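Local coordinates for protein 11S globulin (Wrightia tinctoria, PDB 5WXU) that probably serves as a seed storage protein, a nutrient reservoir assembled as a hexamer, and binds the plant hormone auxin (indole-3-acetic acid), at residues Arg48-Glu53 / Ser72-Cys77; Pro101-Val106 / Leu329-Asn334; Val159-Ala164 / Leu323-Lys328; Glu297-Pro302 / Ser316-Tyr321; Asn349-Ser354 / Asp412-Thr417. All coordinates share one frame; numbering follows the deposited sequence.

Contact 1: residues Arg48-Glu53 / Ser72-Cys77; sequences RVNPLE and SRELQC. With GOL (glycerol), chain T.
The N-terminal turn of helix 73-78 in the first cupin half, capped by S72, meets the extended segment R48-E53. S72 OG accepts from L75 N in a weak capping bond of 3.3 Å, while C77, further along the helix, forms a disulfide with C44. The polar link between the segments is made by E74. Its CG stands anti to the carbonyl carbon, and a bend at chi2 (83°) swings the carboxylate across to the loop, where E74 OE2 accepts from N50 N at 3.1 Å. The bond is far from straight (135° at the hydrogen) and uses the anti lone pair of OE2. A glycerol, probably from the crystallisation liquor, lies beside it. Glycerol O3 sits between two oxygens, 2.5 Å from N50 OD1 and 2.6 Å from E74 OE2. Its O1 accepts from R73 N at 2.9 Å in an almost linear bond, so that the glycerol takes up an amide of the first helical turn. L52 and L75 form the apolar pair, lying side by side and pointing opposite ways, with L52 CD1 3.7 Å from L75 CD1. The same L52 methyl also lies 3.8 Å from the capping hydroxyl, S72 OG.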
# COMPACT_ATOMS: atom_id res chain seq x y z
N ARG B 48 25.66 -16.19 26.70
CA ARG B 48 25.33 -15.37 27.83
C ARG B 48 24.94 -13.95 27.39
O ARG B 48 25.43 -13.47 26.37
CB ARG B 48 26.51 -15.34 28.83
CG ARG B 48 27.53 -14.20 28.71
CD ARG B 48 28.64 -14.32 29.78
NE ARG B 48 28.10 -14.42 31.14
CZ ARG B 48 28.83 -14.49 32.25
NH1 ARG B 48 30.16 -14.46 32.21
NH2 ARG B 48 28.21 -14.58 33.44
N VAL B 49 24.05 -13.33 28.14
CA VAL B 49 23.76 -11.92 28.04
C VAL B 49 23.87 -11.37 29.48
O VAL B 49 23.86 -12.14 30.44
CB VAL B 49 22.42 -11.65 27.31
CG1 VAL B 49 22.37 -12.47 26.02
CG2 VAL B 49 21.24 -11.95 28.17
N ASN B 50 24.14 -10.10 29.62
CA ASN B 50 24.31 -9.51 30.94
C ASN B 50 23.72 -8.14 30.82
O ASN B 50 23.81 -7.55 29.77
CB ASN B 50 25.81 -9.35 31.35
CG ASN B 50 26.54 -10.68 31.39
OD1 ASN B 50 27.37 -10.97 30.52
ND2 ASN B 50 26.23 -11.50 32.38
N PRO B 51 23.16 -7.62 31.90
CA PRO B 51 22.90 -6.19 31.98
C PRO B 51 24.21 -5.46 31.84
O PRO B 51 25.30 -5.99 32.25
CB PRO B 51 22.30 -5.99 33.39
CG PRO B 51 21.99 -7.34 33.90
CD PRO B 51 22.88 -8.29 33.19
N LEU B 52 24.15 -4.30 31.19
CA LEU B 52 25.36 -3.60 30.76
C LEU B 52 25.27 -2.20 31.28
O LEU B 52 24.18 -1.62 31.33
CB LEU B 52 25.45 -3.51 29.20
CG LEU B 52 25.45 -4.82 28.44
CD1 LEU B 52 25.55 -4.60 26.95
CD2 LEU B 52 26.64 -5.62 28.96
N GLU B 53 26.43 -1.60 31.60
CA GLU B 53 26.52 -0.19 31.94
C GLU B 53 27.37 0.52 30.90
O GLU B 53 28.09 -0.16 30.18
CB GLU B 53 27.04 -0.07 33.39
CG GLU B 53 25.88 -0.16 34.36
CD GLU B 53 26.26 -0.11 35.79
OE1 GLU B 53 27.45 -0.40 36.10
OE2 GLU B 53 25.35 0.23 36.60
N SER B 72 30.23 -4.67 22.20
CA SER B 72 29.77 -5.78 22.95
C SER B 72 28.96 -6.72 22.05
O SER B 72 28.26 -6.29 21.13
CB SER B 72 28.96 -5.37 24.17
OG SER B 72 27.70 -4.99 23.79
N ARG B 73 29.09 -7.99 22.31
CA ARG B 73 28.36 -8.98 21.52
C ARG B 73 26.82 -8.72 21.53
O ARG B 73 26.18 -8.82 20.48
CB ARG B 73 28.68 -10.41 21.98
CG ARG B 73 29.89 -10.99 21.27
CD ARG B 73 30.10 -12.46 21.56
NE ARG B 73 29.17 -13.41 20.91
CZ ARG B 73 29.10 -13.69 19.61
NH1 ARG B 73 29.86 -13.07 18.72
NH2 ARG B 73 28.24 -14.59 19.16
N GLU B 74 26.28 -8.39 22.70
CA GLU B 74 24.84 -8.02 22.83
C GLU B 74 24.42 -6.94 21.81
O GLU B 74 23.41 -7.10 21.08
CB GLU B 74 24.46 -7.50 24.20
CG GLU B 74 24.43 -8.48 25.35
CD GLU B 74 25.80 -8.75 26.00
OE1 GLU B 74 26.86 -8.38 25.43
OE2 GLU B 74 25.79 -9.36 27.07
N LEU B 75 25.16 -5.83 21.82
CA LEU B 75 24.86 -4.67 20.97
C LEU B 75 25.08 -4.96 19.50
O LEU B 75 24.30 -4.51 18.63
CB LEU B 75 25.66 -3.44 21.37
CG LEU B 75 24.98 -2.50 22.34
CD1 LEU B 75 24.84 -3.11 23.68
CD2 LEU B 75 25.63 -1.14 22.51
N GLN B 76 26.16 -5.70 19.19
CA GLN B 76 26.41 -6.07 17.81
C GLN B 76 25.33 -6.97 17.28
O GLN B 76 24.96 -6.79 16.13
CB GLN B 76 27.72 -6.80 17.65
CG GLN B 76 28.88 -5.95 18.05
CD GLN B 76 29.73 -5.53 16.91
OE1 GLN B 76 30.09 -4.34 16.78
NE2 GLN B 76 30.12 -6.50 16.08
N CYS B 77 24.85 -7.91 18.10
CA CYS B 77 23.75 -8.84 17.72
C CYS B 77 22.43 -8.04 17.47
O CYS B 77 21.74 -8.23 16.45
CB CYS B 77 23.47 -9.91 18.81
SG CYS B 77 21.88 -10.76 18.65
C1 GOL T . 30.72 -9.51 25.76
O1 GOL T . 30.85 -8.94 24.42
C2 GOL T . 29.40 -9.16 26.47
O2 GOL T . 29.26 -7.71 26.53
C3 GOL T . 29.27 -9.80 27.88
O3 GOL T . 27.94 -10.31 28.20

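Contact 2: residues Pro101-Val106 / Leu329-Asn334; sequences PMLIIV and LQLSAN
The backbones of P101-L103 and L329-A333 run nearly alongside each other, 19° apart end to end, with CA atoms 6.8 Å apart at P101 and L329 and 7.9 Å at L103 and L331. They are too far apart for paired strands, and no hydrogen bond crosses. Here the two cupin halves of the chain face each other: strand 102-108 belongs to the sheet of the first and strand 332-338 to that of the second. L103 makes the largest share of the contact. With CG anti to the carbonyl carbon (chi1 -60°) it reaches between L331 and A333, its branches serving different partners. CG and CD2 lie against L331 CD1, each at 4.1 Å, the two leucines passing flank to flank with their tips directed oppositely. CD1 goes further, to 3.9 Å from A333 CB and 3.7 Å from S332 O. An alanine in place of L103 would remove CG and both methyl branches and would probably loosen the packing of L331 and A333 against the first sheet. S332 itself turns away, its OG bonded to N411 O and A414 N. Where helix 325-329 ends, P101 CB touches L329 CD2 at 3.9 Å.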
# COMPACT_ATOMS: atom_id res chain seq x y z
N PRO B 101 18.32 5.83 12.28
CA PRO B 101 17.16 6.30 13.06
C PRO B 101 17.30 5.93 14.55
O PRO B 101 18.17 5.10 14.91
CB PRO B 101 16.00 5.61 12.40
CG PRO B 101 16.60 4.30 11.93
CD PRO B 101 18.02 4.58 11.54
N MET B 102 16.51 6.58 15.38
CA MET B 102 16.63 6.42 16.83
C MET B 102 15.31 6.61 17.49
O MET B 102 14.47 7.33 16.98
CB MET B 102 17.64 7.43 17.36
CG MET B 102 17.13 8.84 17.23
SD MET B 102 18.47 10.03 17.23
CE MET B 102 17.84 11.32 16.29
N LEU B 103 15.12 6.01 18.66
CA LEU B 103 14.19 6.44 19.63
C LEU B 103 14.96 7.09 20.82
O LEU B 103 16.05 6.58 21.24
CB LEU B 103 13.41 5.28 20.14
CG LEU B 103 12.59 4.50 19.12
CD1 LEU B 103 11.65 3.62 19.87
CD2 LEU B 103 11.79 5.41 18.22
N ILE B 104 14.43 8.20 21.27
CA ILE B 104 14.97 8.93 22.46
C ILE B 104 13.98 8.80 23.59
O ILE B 104 12.82 9.15 23.42
CB ILE B 104 15.19 10.39 22.12
CG1 ILE B 104 16.19 10.52 20.99
CG2 ILE B 104 15.78 11.14 23.36
CD1 ILE B 104 16.38 11.89 20.42
N ILE B 105 14.39 8.27 24.74
CA ILE B 105 13.55 8.17 25.93
C ILE B 105 13.96 9.31 26.86
O ILE B 105 15.12 9.44 27.19
CB ILE B 105 13.74 6.84 26.64
CG1 ILE B 105 13.23 5.73 25.74
CG2 ILE B 105 13.00 6.83 27.97
CD1 ILE B 105 13.98 4.48 26.05
N VAL B 106 13.02 10.15 27.20
CA VAL B 106 13.28 11.22 28.17
C VAL B 106 13.11 10.61 29.54
O VAL B 106 11.98 10.46 30.06
CB VAL B 106 12.41 12.45 27.97
CG1 VAL B 106 12.88 13.54 28.97
CG2 VAL B 106 12.48 12.90 26.50
N LEU B 329 10.00 3.91 10.30
CA LEU B 329 11.23 3.64 11.07
C LEU B 329 11.45 2.18 11.45
O LEU B 329 12.57 1.80 11.80
CB LEU B 329 11.31 4.57 12.27
CG LEU B 329 11.35 6.07 12.00
CD1 LEU B 329 11.59 6.73 13.36
CD2 LEU B 329 12.43 6.41 10.98
N GLN B 330 10.38 1.39 11.45
CA GLN B 330 10.40 -0.04 11.82
C GLN B 330 10.95 -0.19 13.25
O GLN B 330 11.77 -1.05 13.51
CB GLN B 330 11.25 -0.84 10.83
CG GLN B 330 10.80 -0.51 9.40
CD GLN B 330 11.20 -1.58 8.42
OE1 GLN B 330 12.24 -2.17 8.55
NE2 GLN B 330 10.35 -1.81 7.41
N LEU B 331 10.41 0.62 14.15
CA LEU B 331 10.73 0.54 15.59
C LEU B 331 9.44 0.64 16.40
O LEU B 331 8.40 1.18 15.90
CB LEU B 331 11.67 1.69 15.94
CG LEU B 331 13.08 1.64 15.33
CD1 LEU B 331 13.72 3.00 15.51
CD2 LEU B 331 13.94 0.60 16.05
N SER B 332 9.52 0.13 17.64
CA SER B 332 8.42 0.15 18.59
C SER B 332 9.04 0.41 19.96
O SER B 332 10.23 0.18 20.15
CB SER B 332 7.76 -1.25 18.70
OG SER B 332 7.25 -1.81 17.52
N ALA B 333 8.19 0.75 20.92
CA ALA B 333 8.65 0.81 22.33
C ALA B 333 7.57 0.52 23.27
O ALA B 333 6.46 0.35 22.88
CB ALA B 333 9.21 2.22 22.59
N ASN B 334 7.93 0.30 24.53
CA ASN B 334 6.96 0.14 25.63
C ASN B 334 7.55 0.65 26.94
O ASN B 334 8.74 0.80 27.03
CB ASN B 334 6.40 -1.27 25.70
CG ASN B 334 7.39 -2.26 26.27
OD1 ASN B 334 8.01 -1.97 27.28
ND2 ASN B 334 7.50 -3.42 25.69

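Contact 3: residues Val159-Ala164 / Leu323-Lys328; sequences VIALPA and LPILRK
P324 O has the shortest hydrogen bond within these two segments, and a single donor grips it there: R327 N, at 3.0 Å. L323 O is likewise held by one, L326 N at 3.1 Å; both bonds join residues three apart and lead the chain into the short helix 325-329. The helix leads into the second cupin sheet and lies against strand 158-162 of the first, so the contact is one of helix on sheet between the two cupin halves. No hydrogen bond crosses it, and A161 O, buried here, has no partner in the model. The packing centres on the small side chain of A161, whose CB bond points toward the helix. L326 CD2 approaches A161 CB most closely, at 3.8 Å; L326 leaves its backbone at an angle to the strand, and this branch, not the anti CD1, turns back to the alanine. I325 CG2 follows at 4.0 Å and L323 CD2 at 4.3 Å, so three branched side chains converge on one methyl. I325 divides its work: CG1 is anti to the backbone N (chi1 -163°), which sends CD1 along to P163 while CG2 stays by the alanine. The proline ring and the isoleucine stand roughly perpendicular. K328 comes across the ring in the same way, nearer the surface. Its chain runs extended as far as CE, which rests 4.1 Å from P163 CG, before a bend at chi4 (72°) turns NZ off the line of the chain.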
# COMPACT_ATOMS: atom_id res chain seq x y z
N VAL B 159 8.85 9.41 24.41
CA VAL B 159 9.66 8.63 23.56
C VAL B 159 9.56 9.35 22.26
O VAL B 159 8.46 9.56 21.73
CB VAL B 159 9.16 7.20 23.42
CG1 VAL B 159 10.04 6.45 22.46
CG2 VAL B 159 9.20 6.48 24.75
N ILE B 160 10.70 9.70 21.69
CA ILE B 160 10.77 10.55 20.50
C ILE B 160 11.42 9.71 19.39
O ILE B 160 12.40 9.04 19.62
CB ILE B 160 11.71 11.77 20.74
CG1 ILE B 160 11.28 12.60 21.96
CG2 ILE B 160 11.84 12.69 19.54
CD1 ILE B 160 12.46 13.14 22.77
N ALA B 161 10.88 9.79 18.19
CA ALA B 161 11.32 8.99 17.09
C ALA B 161 11.84 9.84 16.02
O ALA B 161 11.07 10.70 15.48
CB ALA B 161 10.13 8.15 16.55
N LEU B 162 13.08 9.63 15.60
CA LEU B 162 13.66 10.45 14.51
C LEU B 162 14.33 9.63 13.43
O LEU B 162 15.08 8.71 13.71
CB LEU B 162 14.73 11.37 15.11
CG LEU B 162 14.22 12.45 16.08
CD1 LEU B 162 15.30 13.27 16.77
CD2 LEU B 162 13.30 13.40 15.37
N PRO B 163 14.11 9.98 12.15
CA PRO B 163 14.81 9.31 11.08
C PRO B 163 16.29 9.63 11.03
O PRO B 163 16.78 10.72 11.47
CB PRO B 163 14.11 9.85 9.81
CG PRO B 163 12.83 10.39 10.32
CD PRO B 163 13.12 10.93 11.64
N ALA B 164 16.98 8.76 10.29
CA ALA B 164 18.35 9.03 9.85
C ALA B 164 18.38 10.26 8.99
O ALA B 164 17.46 10.53 8.19
CB ALA B 164 18.96 7.86 9.09
N LEU B 323 1.69 5.89 16.84
CA LEU B 323 2.54 6.94 16.34
C LEU B 323 2.96 6.57 14.92
O LEU B 323 3.81 5.72 14.72
CB LEU B 323 3.79 7.06 17.26
CG LEU B 323 4.90 8.07 16.96
CD1 LEU B 323 4.30 9.45 16.87
CD2 LEU B 323 6.04 7.97 17.93
N PRO B 324 2.45 7.29 13.89
CA PRO B 324 2.59 6.87 12.52
C PRO B 324 3.97 6.74 11.99
O PRO B 324 4.25 5.80 11.24
CB PRO B 324 1.79 7.94 11.71
CG PRO B 324 0.93 8.53 12.67
CD PRO B 324 1.44 8.33 14.06
N ILE B 325 4.87 7.63 12.40
CA ILE B 325 6.27 7.64 11.89
C ILE B 325 7.03 6.34 12.22
O ILE B 325 7.96 5.97 11.52
CB ILE B 325 7.05 8.88 12.37
CG1 ILE B 325 8.29 9.08 11.51
CG2 ILE B 325 7.29 8.87 13.85
CD1 ILE B 325 9.01 10.39 11.83
N LEU B 326 6.56 5.64 13.24
CA LEU B 326 7.15 4.34 13.56
C LEU B 326 7.03 3.30 12.49
O LEU B 326 7.86 2.41 12.38
CB LEU B 326 6.60 3.79 14.86
CG LEU B 326 6.90 4.58 16.16
CD1 LEU B 326 6.27 3.95 17.38
CD2 LEU B 326 8.40 4.80 16.39
N ARG B 327 6.02 3.42 11.62
CA ARG B 327 5.89 2.49 10.52
C ARG B 327 7.05 2.61 9.55
O ARG B 327 7.63 1.62 9.16
CB ARG B 327 4.58 2.77 9.78
CG ARG B 327 4.30 1.90 8.58
CD ARG B 327 3.81 0.59 9.02
NE ARG B 327 3.31 -0.22 7.92
CZ ARG B 327 3.12 -1.53 8.01
NH1 ARG B 327 3.39 -2.17 9.15
NH2 ARG B 327 2.68 -2.22 6.97
N LYS B 328 7.48 3.84 9.25
CA LYS B 328 8.63 4.12 8.34
C LYS B 328 9.94 3.68 9.01
O LYS B 328 10.82 3.08 8.37
CB LYS B 328 8.68 5.64 8.13
CG LYS B 328 9.92 6.29 7.45
CD LYS B 328 9.79 7.83 7.50
CE LYS B 328 11.08 8.57 7.11
NZ LYS B 328 11.39 8.50 5.64

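Contact 4: residues Glu297-Pro302 / Ser316-Tyr321; sequences ENLLNP and STLNSY. With PO4 (phosphate ion), chain O.
E297 and L318 lie alongside each other and point in opposite directions, whereas L299 is set nearly square to L318. L318 sets its CD1 methyl along the length of E297 and receives L299 across its base at CB. Its CG is anti to the backbone N (chi1 -178°), and so is that of E297, whose chain continues extended. L318 CD1 therefore lies 3.6 Å from E297 CB and 3.5 Å from E297 CD, almost equally far from both carboxylate oxygens. A methyl offers those oxygens no bond; their charge is met by salt bridges to R294 and R304. L299, with CG anti to its carbonyl carbon, brings CD2 to 4.1 Å from L318 CB, and its carbonyl O stands 3.9 Å from S316 CB. Asx turns shape both segments: N298 OD1 takes L300 N at 2.9 Å from above the carbonyl plane, while N319 OD1 takes Y321 N at 2.9 Å in plane, on a lone pair. Within this chain strand 296-298, though in the second cupin sequence range, is the outermost of the first cupin's sheet, pairing with strand 158-162 and packing here on strand 313-318 of the second: a strand exchanged between the two halves of a bicupin.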
# COMPACT_ATOMS: atom_id res chain seq x y z
N GLU B 297 5.50 10.49 21.81
CA GLU B 297 4.38 10.21 22.67
C GLU B 297 4.92 9.96 24.07
O GLU B 297 5.99 9.39 24.24
CB GLU B 297 3.71 8.97 22.14
CG GLU B 297 2.42 8.57 22.83
CD GLU B 297 1.48 7.76 21.96
OE1 GLU B 297 1.34 8.09 20.76
OE2 GLU B 297 0.88 6.77 22.43
N ASN B 298 4.14 10.36 25.05
CA ASN B 298 4.48 10.14 26.46
C ASN B 298 3.87 8.85 26.97
O ASN B 298 2.69 8.57 26.77
CB ASN B 298 4.04 11.36 27.30
CG ASN B 298 4.66 11.35 28.65
OD1 ASN B 298 4.24 10.58 29.51
ND2 ASN B 298 5.65 12.20 28.86
N LEU B 299 4.70 8.02 27.60
CA LEU B 299 4.26 6.69 28.05
C LEU B 299 4.10 6.65 29.58
O LEU B 299 3.82 5.58 30.07
CB LEU B 299 5.25 5.67 27.63
CG LEU B 299 5.42 5.50 26.15
CD1 LEU B 299 6.29 4.30 25.88
CD2 LEU B 299 4.03 5.35 25.44
N LEU B 300 4.31 7.79 30.26
CA LEU B 300 4.47 7.73 31.71
C LEU B 300 3.21 7.68 32.51
O LEU B 300 3.21 7.06 33.62
CB LEU B 300 5.28 8.93 32.21
CG LEU B 300 5.65 8.93 33.67
CD1 LEU B 300 6.19 7.60 34.15
CD2 LEU B 300 6.69 10.02 33.82
N ASN B 301 2.16 8.33 32.03
CA ASN B 301 0.87 8.30 32.73
C ASN B 301 0.30 6.89 32.86
O ASN B 301 0.12 6.18 31.86
CB ASN B 301 -0.23 9.15 32.06
CG ASN B 301 -1.38 9.52 33.03
OD1 ASN B 301 -1.91 8.70 33.81
ND2 ASN B 301 -1.78 10.75 32.95
N PRO B 302 -0.04 6.47 34.13
CA PRO B 302 -0.65 5.09 34.22
C PRO B 302 -1.96 4.97 33.43
O PRO B 302 -2.36 3.86 33.07
CB PRO B 302 -0.95 4.94 35.73
CG PRO B 302 -0.12 5.97 36.43
CD PRO B 302 0.08 7.11 35.45
N SER B 316 2.56 -0.12 28.67
CA SER B 316 2.12 1.01 27.82
C SER B 316 2.96 0.88 26.55
O SER B 316 4.20 1.01 26.56
CB SER B 316 2.26 2.35 28.50
OG SER B 316 1.62 2.30 29.74
N THR B 317 2.26 0.44 25.49
CA THR B 317 2.90 0.11 24.18
C THR B 317 2.93 1.32 23.22
O THR B 317 2.10 2.23 23.29
CB THR B 317 2.10 -0.94 23.42
OG1 THR B 317 0.85 -0.34 22.97
CG2 THR B 317 1.95 -2.20 24.20
N LEU B 318 3.96 1.36 22.38
CA LEU B 318 4.09 2.48 21.49
C LEU B 318 4.49 1.87 20.13
O LEU B 318 5.64 1.43 19.94
CB LEU B 318 5.13 3.49 21.92
CG LEU B 318 5.30 4.74 21.05
CD1 LEU B 318 3.99 5.50 21.08
CD2 LEU B 318 6.46 5.57 21.54
N ASN B 319 3.53 1.77 19.20
CA ASN B 319 3.84 1.23 17.89
C ASN B 319 3.09 2.08 16.84
O ASN B 319 2.55 3.14 17.15
CB ASN B 319 3.38 -0.26 17.76
CG ASN B 319 1.95 -0.46 18.18
OD1 ASN B 319 0.99 0.21 17.65
ND2 ASN B 319 1.78 -1.28 19.26
N SER B 320 3.21 1.63 15.61
CA SER B 320 2.65 2.38 14.50
C SER B 320 1.12 2.49 14.46
O SER B 320 0.58 3.25 13.71
CB SER B 320 3.23 1.93 13.20
OG SER B 320 3.00 0.55 12.99
N TYR B 321 0.42 1.80 15.34
CA TYR B 321 -1.01 2.05 15.52
C TYR B 321 -1.31 3.27 16.41
O TYR B 321 -2.45 3.68 16.61
CB TYR B 321 -1.73 0.83 16.04
CG TYR B 321 -1.80 -0.28 15.07
CD1 TYR B 321 -2.63 -0.21 13.96
CD2 TYR B 321 -1.16 -1.46 15.32
CE1 TYR B 321 -2.73 -1.27 13.08
CE2 TYR B 321 -1.25 -2.53 14.46
CZ TYR B 321 -2.05 -2.44 13.35
OH TYR B 321 -2.14 -3.51 12.47
P PO4 O . -0.57 -6.48 13.50
O1 PO4 O . -0.53 -5.34 12.49
O2 PO4 O . 0.29 -6.28 14.70
O3 PO4 O . -2.06 -6.46 13.86
O4 PO4 O . -0.16 -7.73 12.74

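Contact 5: residues Asn349-Ser354 / Asp412-Thr417; sequences NNNAHS and DRAKAT. With PO4 (phosphate ion), chain O.
N351 leaves its backbone with CG in the crowded position between N and the carbonyl carbon (chi1 60°), so that beyond CB the amide turns to the segment D412-T417. CG comes 3.8 Å from K415 N. OD1 does more: it accepts from K415 N at 3.0 Å, on a lone pair and nearly straight (163°), packs on A414 CA, and accepts from water 1, which also donates to K415 O. At the other tip, ND2 donates a hydrogen bond to R413 O at 3.2 Å. That oxygen lies in the plane of the N351 amide, but ND2 stands well above the R413 carbonyl plane (41°). R413 O has a second donor, K415 NZ at 2.8 Å, brought round by bends at chi3 and chi4, and NZ goes on to a phosphate, probably from the crystallisation liquor, also bound by Y321. An aspartic acid here has no ND2 to offer R413 O, which would probably weaken the double hold on the 413-415 backbone and set a carboxylate oxygen against that carbonyl. The segments belong to the second cupin barrel, where the end of strand 343-349 meets strand 416-418: N349 and A416 form an antiparallel, non-hydrogen-bonded pair with CA atoms 4.3 Å apart. Beside it N350 N donates to K415 O at 3.1 Å. The N350 side chain, turned crosswise to that of T417, uses its oxygen. T417 packs on P118 of the second subunit, and T417 OG1 donates to a lone pair of N350 OD1 at 2.9 Å.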
# COMPACT_ATOMS: atom_id res chain seq x y z
N ASN B 349 10.06 -12.62 22.11
CA ASN B 349 9.78 -11.66 21.04
C ASN B 349 9.82 -12.43 19.73
O ASN B 349 10.84 -13.06 19.36
CB ASN B 349 10.84 -10.59 21.03
CG ASN B 349 10.83 -9.73 22.28
OD1 ASN B 349 9.80 -9.25 22.71
ND2 ASN B 349 12.00 -9.52 22.84
N ASN B 350 8.73 -12.38 18.98
CA ASN B 350 8.70 -13.20 17.81
C ASN B 350 9.27 -12.49 16.56
O ASN B 350 9.77 -13.17 15.71
CB ASN B 350 7.33 -13.85 17.64
CG ASN B 350 6.21 -12.86 17.73
OD1 ASN B 350 5.29 -12.97 18.57
ND2 ASN B 350 6.28 -11.85 16.86
N ASN B 351 9.33 -11.16 16.53
CA ASN B 351 9.74 -10.45 15.33
C ASN B 351 10.70 -9.30 15.57
O ASN B 351 10.66 -8.33 14.82
CB ASN B 351 8.46 -9.94 14.60
CG ASN B 351 7.61 -8.99 15.42
OD1 ASN B 351 7.92 -8.71 16.58
ND2 ASN B 351 6.56 -8.43 14.81
N ALA B 352 11.49 -9.37 16.64
CA ALA B 352 12.25 -8.22 17.07
C ALA B 352 13.24 -8.60 18.14
O ALA B 352 12.99 -9.54 18.87
CB ALA B 352 11.36 -7.09 17.56
N HIS B 353 14.30 -7.83 18.23
CA HIS B 353 15.13 -7.75 19.45
C HIS B 353 14.57 -6.73 20.42
O HIS B 353 13.91 -5.73 20.02
CB HIS B 353 16.53 -7.40 19.16
CG HIS B 353 17.15 -8.21 18.12
ND1 HIS B 353 17.16 -9.58 18.16
CD2 HIS B 353 17.79 -7.84 16.98
CE1 HIS B 353 17.80 -10.02 17.10
NE2 HIS B 353 18.17 -8.98 16.36
N SER B 354 14.79 -6.96 21.73
CA SER B 354 14.36 -5.98 22.73
C SER B 354 15.58 -5.41 23.43
O SER B 354 16.51 -6.14 23.79
CB SER B 354 13.32 -6.51 23.74
OG SER B 354 13.84 -7.58 24.49
N ASP B 412 8.53 -2.47 13.72
CA ASP B 412 7.32 -1.83 14.12
C ASP B 412 6.37 -3.05 14.28
O ASP B 412 6.63 -4.27 13.88
CB ASP B 412 6.83 -0.58 13.36
CG ASP B 412 6.30 -0.90 12.05
OD1 ASP B 412 7.08 -1.62 11.40
OD2 ASP B 412 5.15 -0.48 11.73
N ARG B 413 5.41 -2.73 15.04
CA ARG B 413 4.45 -3.70 15.50
C ARG B 413 5.08 -4.95 16.08
O ARG B 413 4.66 -6.08 15.81
CB ARG B 413 3.42 -4.04 14.40
CG ARG B 413 2.67 -2.75 13.96
CD ARG B 413 1.74 -3.03 12.79
NE ARG B 413 1.38 -1.77 12.19
CZ ARG B 413 0.65 -1.66 11.09
NH1 ARG B 413 0.16 -2.74 10.50
NH2 ARG B 413 0.40 -0.45 10.61
N ALA B 414 6.11 -4.72 16.91
CA ALA B 414 6.75 -5.80 17.61
C ALA B 414 5.72 -6.51 18.51
O ALA B 414 4.92 -5.90 19.16
CB ALA B 414 7.87 -5.25 18.43
N LYS B 415 5.75 -7.84 18.51
CA LYS B 415 4.80 -8.62 19.29
C LYS B 415 5.59 -9.69 20.04
O LYS B 415 6.70 -10.06 19.62
CB LYS B 415 3.78 -9.29 18.42
CG LYS B 415 2.63 -8.38 18.00
CD LYS B 415 1.80 -9.01 16.88
CE LYS B 415 2.46 -8.95 15.49
NZ LYS B 415 2.59 -7.61 14.81
N ALA B 416 5.02 -10.08 21.16
CA ALA B 416 5.63 -11.08 22.00
C ALA B 416 4.65 -12.22 22.06
O ALA B 416 3.44 -12.07 21.80
CB ALA B 416 5.90 -10.53 23.35
N THR B 417 5.16 -13.38 22.42
CA THR B 417 4.33 -14.59 22.55
C THR B 417 4.47 -15.04 24.02
O THR B 417 5.59 -15.15 24.55
CB THR B 417 4.78 -15.67 21.59
OG1 THR B 417 4.61 -15.22 20.22
CG2 THR B 417 3.98 -16.90 21.82
P PO4 O . -0.57 -6.48 13.50
O1 PO4 O . -0.53 -5.34 12.49
O2 PO4 O . 0.29 -6.28 14.70
O3 PO4 O . -2.06 -6.46 13.86
O4 PO4 O . -0.16 -7.73 12.74
O HOH W 1 8.92 -9.22 18.84

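In the fold
Contacts 2, 3 and 4 are buried and form one continuous interface between the cupin halves. Contacts 2 and 3 share neighbouring strands 102-108 and 158-162, whereas contacts 2 and 4 share strands 332-338 and 313-318. No hydrogen bond crosses any of them, and they rest mainly on aliphatic packing. Contact 1, partly buried and about 26 Å from contact 4 between centres, is joined by a carboxylate-to-backbone bond, with a glycerol alongside. Contact 5 is buried yet polar, its loop shaped by asparagines; it touches contact 1 through C77 and H353. S320 of contact 4 bonds to D412 and R413 of contact 5, and both contacts reach the same phosphate near the third subunit, which contact 3 also touches.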